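Long-range contact in telomerase reverse transcriptase (PDB 6ZDQ), which probably lengthens telomeres as the catalytic reverse transcriptase of telomerase, copying a template within its RNA component onto chromosome ends: residues 333-338 against 528-533. Residues are numbered along the deposited sequence; the frame is centred on the assembly and turned at random.
Sequences ILKFDM and KDKTVV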
loop_
_atom_site.group_PDB
_atom_site.type_symbol
_atom_site.label_atom_id
_atom_site.label_comp_id
_atom_site.label_asym_id
_atom_site.label_seq_id
_atom_site.Cartn_x
_atom_site.Cartn_y
_atom_site.Cartn_z
ATOM N N ILE A 333 12.192 9.714 28.322
ATOM C CA ILE A 333 11.428 9.387 27.123
ATOM C C ILE A 333 10.172 8.621 27.518
ATOM O O ILE A 333 10.156 7.873 28.503
ATOM C CB ILE A 333 12.282 8.591 26.112
ATOM C CG1 ILE A 333 13.582 9.336 25.806
ATOM C CG2 ILE A 333 11.526 8.378 24.815
ATOM C CD1 ILE A 333 14.783 8.828 26.566
ATOM N N LEU A 334 9.105 8.806 26.736
ATOM C CA LEU A 334 7.819 8.163 27.008
ATOM C C LEU A 334 7.178 7.799 25.670
ATOM O O LEU A 334 6.681 8.677 24.959
ATOM C CB LEU A 334 6.917 9.070 27.834
ATOM C CG LEU A 334 6.915 8.795 29.339
ATOM C CD1 LEU A 334 5.944 9.712 30.041
ATOM C CD2 LEU A 334 6.553 7.350 29.624
ATOM N N LYS A 335 7.201 6.509 25.335
ATOM C CA LYS A 335 6.616 5.998 24.098
ATOM C C LYS A 335 5.385 5.170 24.452
ATOM O O LYS A 335 5.498 4.128 25.105
ATOM C CB LYS A 335 7.630 5.168 23.312
ATOM C CG LYS A 335 7.155 4.732 21.934
ATOM C CD LYS A 335 6.592 3.320 21.942
ATOM C CE LYS A 335 6.125 2.913 20.556
ATOM N NZ LYS A 335 5.591 1.524 20.529
ATOM N N PHE A 336 4.213 5.637 24.024
ATOM C CA PHE A 336 2.969 4.911 24.237
ATOM C C PHE A 336 2.081 5.056 23.009
ATOM O O PHE A 336 2.291 5.929 22.164
ATOM C CB PHE A 336 2.234 5.387 25.500
ATOM C CG PHE A 336 1.834 6.836 25.471
ATOM C CD1 PHE A 336 2.754 7.830 25.762
ATOM C CD2 PHE A 336 0.529 7.201 25.181
ATOM C CE1 PHE A 336 2.384 9.161 25.748
ATOM C CE2 PHE A 336 0.153 8.532 25.165
ATOM C CZ PHE A 336 1.083 9.513 25.452
ATOM N N ASP A 337 1.081 4.181 22.918
ATOM C CA ASP A 337 0.179 4.152 21.778
ATOM C C ASP A 337 -1.223 3.787 22.245
ATOM O O ASP A 337 -1.422 3.277 23.350
ATOM C CB ASP A 337 0.650 3.163 20.703
ATOM C CG ASP A 337 0.645 1.727 21.190
ATOM O OD1 ASP A 337 1.238 1.451 22.254
ATOM O OD2 ASP A 337 0.038 0.874 20.508
ATOM N N MET A 338 -2.199 4.062 21.382
ATOM C CA MET A 338 -3.604 3.809 21.672
ATOM C C MET A 338 -4.049 2.529 20.977
ATOM O O MET A 338 -3.801 2.347 19.779
ATOM C CB MET A 338 -4.469 4.986 21.218
ATOM C CG MET A 338 -4.022 6.330 21.773
ATOM S SD MET A 338 -4.075 6.390 23.573
ATOM C CE MET A 338 -3.211 7.925 23.892
ATOM N N LYS A 528 -1.632 -0.277 27.651
ATOM C CA LYS A 528 -0.870 -0.356 28.894
ATOM C C LYS A 528 0.347 -1.263 28.768
ATOM O O LYS A 528 1.383 -0.996 29.388
ATOM C CB LYS A 528 -1.772 -0.847 30.029
ATOM C CG LYS A 528 -2.817 0.158 30.487
ATOM C CD LYS A 528 -2.176 1.327 31.216
ATOM C CE LYS A 528 -3.222 2.208 31.877
ATOM N NZ LYS A 528 -4.167 2.789 30.886
ATOM N N ASP A 529 0.245 -2.337 27.984
ATOM C CA ASP A 529 1.323 -3.319 27.943
ATOM C C ASP A 529 2.455 -2.906 27.009
ATOM O O ASP A 529 3.607 -3.292 27.236
ATOM C CB ASP A 529 0.773 -4.686 27.530
ATOM C CG ASP A 529 1.774 -5.807 27.746
ATOM O OD1 ASP A 529 2.089 -6.108 28.917
ATOM O OD2 ASP A 529 2.243 -6.391 26.747
ATOM N N LYS A 530 2.160 -2.132 25.964
ATOM C CA LYS A 530 3.156 -1.758 24.967
ATOM C C LYS A 530 3.757 -0.377 25.224
ATOM O O LYS A 530 4.365 0.206 24.319
ATOM C CB LYS A 530 2.549 -1.827 23.564
ATOM C CG LYS A 530 3.532 -2.281 22.489
ATOM C CD LYS A 530 2.829 -2.613 21.181
ATOM C CE LYS A 530 2.252 -1.372 20.523
ATOM N NZ LYS A 530 3.307 -0.378 20.181
ATOM N N THR A 531 3.598 0.159 26.433
ATOM C CA THR A 531 4.150 1.465 26.781
ATOM C C THR A 531 5.621 1.312 27.150
ATOM O O THR A 531 5.956 0.676 28.154
ATOM C CB THR A 531 3.362 2.088 27.929
ATOM O OG1 THR A 531 2.009 2.314 27.516
ATOM C CG2 THR A 531 3.986 3.412 28.349
ATOM N N VAL A 532 6.502 1.901 26.343
ATOM C CA VAL A 532 7.939 1.872 26.585
ATOM C C VAL A 532 8.317 3.069 27.447
ATOM O O VAL A 532 7.831 4.186 27.231
ATOM C CB VAL A 532 8.716 1.871 25.254
ATOM C CG1 VAL A 532 10.210 1.726 25.501
ATOM C CG2 VAL A 532 8.208 0.760 24.346
ATOM N N VAL A 533 9.192 2.842 28.425
ATOM C CA VAL A 533 9.589 3.863 29.387
ATOM C C VAL A 533 11.106 3.866 29.509
ATOM O O VAL A 533 11.718 2.813 29.719
ATOM C CB VAL A 533 8.940 3.628 30.766
ATOM C CG1 VAL A 533 9.634 4.460 31.834
ATOM C CG2 VAL A 533 7.454 3.952 30.718
#
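Lys335 and Val532 grip each other twice through their backbones, as an antiparallel hydrogen-bonded pair. Lys335 N gives its hydrogen to Val532 O at 3.1 Å, fairly straight (158° at the hydrogen). The return bond, Val532 N to Lys335 O at 2.7 Å, is more bent at its hydrogen, although the donor sits nearly along the C=O axis. The CA of Thr531 also turns its hydrogen to that carbonyl oxygen. Lys335 and Val532 put their side chains on one face of the sheet: the Lys335 chain leaves with CG anti to the backbone N, bends at chi2 (-97°), and crosses Val532 obliquely, CD lying 3.9 Å from Val532 CG2. Beyond the bend it runs straight to its ammonium, which ends close to that of Lys530, like charges with no hydrogen bond between them. Asp337 probably offsets some of this charge: Lys530, bent at chi3 and chi4, crosses the carboxylate at about a right angle and makes a salt bridge, Lys530 NZ to Asp337 OD1 3.5 Å. Lys335 NZ also has a long, weak ion pair with Asp496 OD2 on strand 496-501. On the other face, Leu334 and Val533 lie side by side in a non-hydrogen-bonded pair, Leu334 CD2 to Val533 CG2 3.7 Å, both touching Tyr507 of helix 504-514. Phe336 sets its CB against Thr531, while its ring stacks on Phe497. Thr531 OG1 hydrogen-bonds to Asn527 O. Strand 532-534 thus edges the antiparallel sheet of the reverse-transcriptase palm, beside the motif A strand; Asp337 is probably the metal-binding aspartate of motif A, as in related reverse transcriptases, next to the motif C hairpin that carries Asp495 and Asp496.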